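Local coordinates for protein AAA family ATPase (Sulfolobus acidocaldarius, PDB 2W2U) that is an ATP-hydrolysing AAA ATPase of the archaeal cell division machinery, whose MIT domain, the part crystallised here, binds a peptide of an ESCRT-III partner, at residues V13-E16 and E17-R20; R75-V78 and L79-L82. One frame throughout, in Å; residues are numbered along the deposited sequence.

Contact 1: V13-E16 and E17-R20; sequences VMLE and EMAR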
ATOM      1  N   VAL A  13      -2.531 -14.280  -0.437  1.00 15.77           N
ATOM      2  CA  VAL A  13      -3.803 -13.664  -0.804  1.00 15.72           C
ATOM      3  C   VAL A  13      -4.430 -12.910   0.380  1.00 15.80           C
ATOM      4  O   VAL A  13      -4.975 -11.822   0.212  1.00 15.67           O
ATOM      5  CB  VAL A  13      -4.793 -14.720  -1.389  1.00 15.62           C
ATOM      6  CG1 VAL A  13      -6.181 -14.132  -1.584  1.00 15.77           C
ATOM      7  CG2 VAL A  13      -4.270 -15.267  -2.716  1.00 15.53           C
ATOM      8  N   MET A  14      -4.330 -13.494   1.569  1.00 15.92           N
ATOM      9  CA  MET A  14      -4.854 -12.883   2.785  1.00 16.65           C
ATOM     10  C   MET A  14      -4.146 -11.554   3.105  1.00 15.21           C
ATOM     11  O   MET A  14      -4.802 -10.549   3.417  1.00 14.62           O
ATOM     12  CB  MET A  14      -4.727 -13.869   3.945  1.00 16.27           C
ATOM     13  CG  MET A  14      -5.553 -13.516   5.158  1.00 18.15           C
ATOM     14  SD  MET A  14      -4.658 -13.905   6.668  1.00 21.51           S
ATOM     15  CE  MET A  14      -3.432 -12.586   6.629  1.00 18.37           C
ATOM     16  N   LEU A  15      -2.818 -11.550   3.010  1.00 14.07           N
ATOM     17  CA  LEU A  15      -2.043 -10.323   3.214  1.00 13.64           C
ATOM     18  C   LEU A  15      -2.268  -9.304   2.096  1.00 13.08           C
ATOM     19  O   LEU A  15      -2.369  -8.108   2.355  1.00 12.84           O
ATOM     20  CB  LEU A  15      -0.548 -10.626   3.380  1.00 13.44           C
ATOM     21  CG  LEU A  15      -0.100 -11.298   4.689  1.00 13.57           C
ATOM     22  CD1 LEU A  15       1.298 -11.854   4.535  1.00 12.77           C
ATOM     23  CD2 LEU A  15      -0.171 -10.342   5.895  1.00 14.40           C
ATOM     24  N   GLU A  16      -2.356  -9.780   0.857  1.00 12.94           N
ATOM     25  CA  GLU A  16      -2.663  -8.903  -0.274  1.00 13.04           C
ATOM     26  C   GLU A  16      -3.972  -8.130  -0.076  1.00 13.34           C
ATOM     27  O   GLU A  16      -4.024  -6.926  -0.327  1.00 13.09           O
ATOM     28  CB  GLU A  16      -2.659  -9.682  -1.596  1.00 12.81           C
ATOM     29  CG  GLU A  16      -1.245 -10.015  -2.069  1.00 12.93           C
ATOM     30  CD  GLU A  16      -1.188 -10.994  -3.228  1.00 12.58           C
ATOM     31  OE1 GLU A  16      -2.228 -11.576  -3.601  1.00 11.69           O
ATOM     32  OE2 GLU A  16      -0.081 -11.174  -3.777  1.00 11.50           O
ATOM     33  N   GLU A  17      -5.010  -8.823   0.384  1.00 14.02           N
ATOM     34  CA  GLU A  17      -6.302  -8.196   0.692  1.00 15.13           C
ATOM     35  C   GLU A  17      -6.206  -7.176   1.842  1.00 14.92           C
ATOM     36  O   GLU A  17      -6.827  -6.104   1.788  1.00 14.71           O
ATOM     37  CB  GLU A  17      -7.362  -9.276   0.978  1.00 15.37           C
ATOM     38  CG  GLU A  17      -8.560  -8.839   1.845  1.00 18.70           C
ATOM     39  CD  GLU A  17      -9.438  -7.742   1.230  1.00 23.05           C
ATOM     40  OE1 GLU A  17      -9.456  -7.576  -0.017  1.00 24.78           O
ATOM     41  OE2 GLU A  17     -10.118  -7.042   2.015  1.00 24.46           O
ATOM     42  N   MET A  18      -5.431  -7.526   2.870  1.00 14.81           N
ATOM     43  CA  MET A  18      -5.153  -6.639   4.003  1.00 15.45           C
ATOM     44  C   MET A  18      -4.488  -5.344   3.543  1.00 14.83           C
ATOM     45  O   MET A  18      -4.916  -4.259   3.920  1.00 15.17           O
ATOM     46  CB  MET A  18      -4.265  -7.353   5.027  1.00 15.22           C
ATOM     47  CG  MET A  18      -4.080  -6.622   6.362  1.00 15.29           C
ATOM     48  SD  MET A  18      -2.983  -7.526   7.493  1.00 17.75           S
ATOM     49  CE  MET A  18      -3.792  -9.115   7.565  1.00 15.73           C
ATOM     50  N   ALA A  19      -3.440  -5.471   2.734  1.00 14.83           N
ATOM     51  CA  ALA A  19      -2.761  -4.327   2.123  1.00 14.81           C
ATOM     52  C   ALA A  19      -3.718  -3.484   1.279  1.00 14.82           C
ATOM     53  O   ALA A  19      -3.702  -2.254   1.366  1.00 14.51           O
ATOM     54  CB  ALA A  19      -1.577  -4.802   1.279  1.00 14.79           C
ATOM     55  N   ARG A  20      -4.552  -4.157   0.479  1.00 15.07           N
ATOM     56  CA  ARG A  20      -5.575  -3.503  -0.344  1.00 15.73           C
ATOM     57  C   ARG A  20      -6.553  -2.649   0.472  1.00 15.39           C
ATOM     58  O   ARG A  20      -6.796  -1.498   0.127  1.00 15.27           O
ATOM     59  CB  ARG A  20      -6.340  -4.536  -1.179  1.00 15.42           C
ATOM     60  CG  ARG A  20      -7.336  -3.930  -2.157  1.00 16.50           C
ATOM     61  CD  ARG A  20      -8.042  -4.987  -3.014  1.00 17.08           C
ATOM     62  NE  ARG A  20      -7.097  -5.752  -3.830  1.00 20.05           N
ATOM     63  CZ  ARG A  20      -6.774  -7.026  -3.622  1.00 21.45           C
ATOM     64  NH1 ARG A  20      -7.328  -7.716  -2.628  1.00 22.87           N
ATOM     65  NH2 ARG A  20      -5.898  -7.619  -4.422  1.00 23.28           N
TER
HETATM   66  O   HOH W   1      -6.330 -10.307  -2.023  1.00 24.79           O
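Val13 O accepts two hydrogen bonds, one from Glu17 N at 3.0 Å, one helical turn on, and one from a water that also accepts from Arg20 NH1 at 2.8 Å. The water and Glu17 OE1 both lie in the guanidinium plane of Arg20, at its edge; the salt bridge from Arg20 NH1 to Glu17 OE1 is long, 3.4 Å, and its hydrogen bond weak. Met14 O takes Met18 N, and the two methionine side chains run side by side the same way until their CE methyls meet at 3.6 Å. Bends at chi2 and chi3 (73°) bring the end of Met14 back to that meeting. All this belongs to helix 11-31, the first of the three helices of the MIT bundle. Leu15 O holds Ala19 N along a nearly straight path (N-H...O 173°), while Leu15 CD2 touches Met18 CE at 4.2 Å and Leu15 packs on Leu52 and Leu55 of helix 35-55. Glu16 O receives Arg20 N at 2.9 Å and lies over one face of the Arg20 guanidinium, offset toward its rim. The Glu16 carboxylate turns elsewhere: OE2 is hydrogen-bonded to Tyr65 OH and forms a salt bridge with a basic side chain of the bound peptide.

Contact 2: R75-V78 and L79-L82; sequences RIEV and LKEL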
ATOM      1  N   ARG A  75       3.967   9.395  -1.501  1.00 16.90           N
ATOM      2  CA  ARG A  75       2.766  10.137  -1.114  1.00 16.89           C
ATOM      3  C   ARG A  75       2.794  10.568   0.362  1.00 16.84           C
ATOM      4  O   ARG A  75       2.341  11.669   0.700  1.00 16.78           O
ATOM      5  CB  ARG A  75       1.482   9.373  -1.456  1.00 16.74           C
ATOM      6  CG  ARG A  75       0.201  10.206  -1.297  1.00 17.01           C
ATOM      7  CD  ARG A  75       0.155  11.415  -2.252  1.00 17.04           C
ATOM      8  NE  ARG A  75      -1.042  12.219  -2.012  1.00 17.65           N
ATOM      9  CZ  ARG A  75      -1.323  13.383  -2.593  1.00 17.38           C
ATOM     10  NH1 ARG A  75      -0.498  13.928  -3.483  1.00 18.05           N
ATOM     11  NH2 ARG A  75      -2.441  14.011  -2.273  1.00 16.85           N
ATOM     12  N   ILE A  76       3.332   9.701   1.224  1.00 16.82           N
ATOM     13  CA  ILE A  76       3.578  10.039   2.634  1.00 16.62           C
ATOM     14  C   ILE A  76       4.431  11.297   2.756  1.00 16.61           C
ATOM     15  O   ILE A  76       4.103  12.199   3.527  1.00 16.69           O
ATOM     16  CB  ILE A  76       4.319   8.910   3.399  1.00 16.60           C
ATOM     17  CG1 ILE A  76       3.523   7.591   3.390  1.00 16.88           C
ATOM     18  CG2 ILE A  76       4.675   9.360   4.825  1.00 16.09           C
ATOM     19  CD1 ILE A  76       2.513   7.451   4.461  1.00 17.05           C
ATOM     20  N   GLU A  77       5.529  11.342   2.003  1.00 16.66           N
ATOM     21  CA  GLU A  77       6.479  12.450   2.074  1.00 17.00           C
ATOM     22  C   GLU A  77       5.876  13.775   1.614  1.00 16.47           C
ATOM     23  O   GLU A  77       6.209  14.824   2.159  1.00 16.28           O
ATOM     24  CB  GLU A  77       7.781  12.126   1.319  1.00 17.47           C
ATOM     25  CG  GLU A  77       8.644  11.039   1.999  1.00 19.58           C
ATOM     26  CD  GLU A  77       8.784  11.236   3.521  1.00 22.41           C
ATOM     27  OE1 GLU A  77       9.461  12.206   3.942  1.00 22.94           O
ATOM     28  OE2 GLU A  77       8.215  10.420   4.294  1.00 22.13           O
ATOM     29  N   VAL A  78       4.976  13.717   0.633  1.00 16.24           N
ATOM     30  CA  VAL A  78       4.197  14.889   0.231  1.00 16.19           C
ATOM     31  C   VAL A  78       3.235  15.330   1.354  1.00 16.18           C
ATOM     32  O   VAL A  78       3.283  16.481   1.799  1.00 16.05           O
ATOM     33  CB  VAL A  78       3.429  14.654  -1.095  1.00 16.31           C
ATOM     34  CG1 VAL A  78       2.618  15.889  -1.481  1.00 16.51           C
ATOM     35  CG2 VAL A  78       4.399  14.281  -2.230  1.00 16.12           C
ATOM     36  N   LEU A  79       2.390  14.409   1.819  1.00 15.95           N
ATOM     37  CA  LEU A  79       1.336  14.730   2.805  1.00 15.51           C
ATOM     38  C   LEU A  79       1.875  15.186   4.167  1.00 15.30           C
ATOM     39  O   LEU A  79       1.254  15.997   4.848  1.00 14.52           O
ATOM     40  CB  LEU A  79       0.366  13.555   2.975  1.00 15.10           C
ATOM     41  CG  LEU A  79      -0.482  13.142   1.765  1.00 15.23           C
ATOM     42  CD1 LEU A  79      -1.185  11.814   2.033  1.00 13.96           C
ATOM     43  CD2 LEU A  79      -1.487  14.222   1.398  1.00 15.43           C
ATOM     44  N   LYS A  80       3.032  14.650   4.538  1.00 15.72           N
ATOM     45  CA  LYS A  80       3.744  14.997   5.765  1.00 16.53           C
ATOM     46  C   LYS A  80       4.025  16.499   5.882  1.00 16.54           C
ATOM     47  O   LYS A  80       4.002  17.047   6.981  1.00 16.06           O
ATOM     48  CB  LYS A  80       5.065  14.226   5.815  1.00 16.48           C
ATOM     49  CG  LYS A  80       5.776  14.237   7.158  1.00 17.84           C
ATOM     50  CD  LYS A  80       7.103  13.498   7.062  1.00 17.76           C
ATOM     51  CE  LYS A  80       7.818  13.457   8.409  1.00 20.37           C
ATOM     52  NZ  LYS A  80       8.841  12.368   8.453  1.00 20.22           N
ATOM     53  N   GLU A  81       4.290  17.142   4.741  1.00 16.82           N
ATOM     54  CA  GLU A  81       4.619  18.570   4.679  1.00 17.42           C
ATOM     55  C   GLU A  81       3.416  19.468   4.935  1.00 17.44           C
ATOM     56  O   GLU A  81       3.554  20.622   5.336  1.00 17.76           O
ATOM     57  CB  GLU A  81       5.249  18.912   3.325  1.00 17.54           C
ATOM     58  CG  GLU A  81       6.624  18.297   3.091  1.00 18.58           C
ATOM     59  CD  GLU A  81       7.648  18.684   4.153  1.00 21.13           C
ATOM     60  OE1 GLU A  81       7.526  19.775   4.764  1.00 22.18           O
ATOM     61  OE2 GLU A  81       8.585  17.892   4.375  1.00 22.04           O
ATOM     62  N   LEU A  82       2.231  18.940   4.658  1.00 17.47           N
ATOM     63  CA  LEU A  82       0.996  19.566   5.073  1.00 17.52           C
ATOM     64  C   LEU A  82       0.890  19.006   6.479  1.00 17.72           C
ATOM     65  O   LEU A  82       1.504  17.981   6.756  1.00 18.74           O
ATOM     66  CB  LEU A  82      -0.148  19.094   4.171  1.00 17.22           C
ATOM     67  CG  LEU A  82       0.230  18.866   2.696  1.00 16.87           C
ATOM     68  CD1 LEU A  82      -0.861  18.148   1.928  1.00 16.73           C
ATOM     69  CD2 LEU A  82       0.618  20.170   1.991  1.00 18.43           C
TER
HETATM   70  O   HOH W   2       7.998  10.154   7.003  1.00 26.82           O
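Leu79 N reaches back to Arg75 O at 3.0 Å and Lys80 N to Ile76 O at 2.9 Å, both i to i+4 bonds of helix 62-81, the third helix of the MIT three-helix bundle. The next bond spans three residues instead of four: Glu81 N is hydrogen-bonded to Val78 O, at 3.2 Å, from above the carbonyl plane. On the bundle side, the Arg75 chain, bent at chi2 (63°), crosses Leu79 obliquely. Arg75 CG touches Leu79 CD1 at 3.9 Å, and Arg75 NH2 comes within 3.8 Å of Leu79 CD2. Arg75 NE is salt-bridged to Asp30, while Leu79 is buried and also packs on Ile39 of helix 35-55. Cut back to an alanine, Leu79 would probably leave a gap beside Ile39 and the Arg75 chain without the methyls it lies across. Glu77 and Lys80 run side by side at the exposed surface, Glu77 OE1 lying 4.1 Å from Lys80 CD. Their charged ends stay beyond salt-bridge distance but share a water, which donates to Glu77 OE2 at 2.7 Å and accepts from Lys80 NZ at 2.8 Å.

How the contacts relate
Contact 1 sits near the start of helix 11-31 and contact 2 at the end of helix 62-81, on opposite sides of the chain's centre; their centres are 24 Å apart, and their nearest atoms about 12 Å, so they do not touch. Both pack against helix 35-55, contact 1 through Leu15, Glu16 and Ala19, contact 2 through Arg75, Ile76 and Leu79. Each also ties its own helix to the other's, since Tyr65 lies on helix 62-81 and Asp30 on helix 11-31. Four residues of 13-20 lie within reach of the bound peptide, whereas in 75-82 Arg75 alone does, packing on an apolar side chain; this is consistent with a peptide lying along the first and third helices.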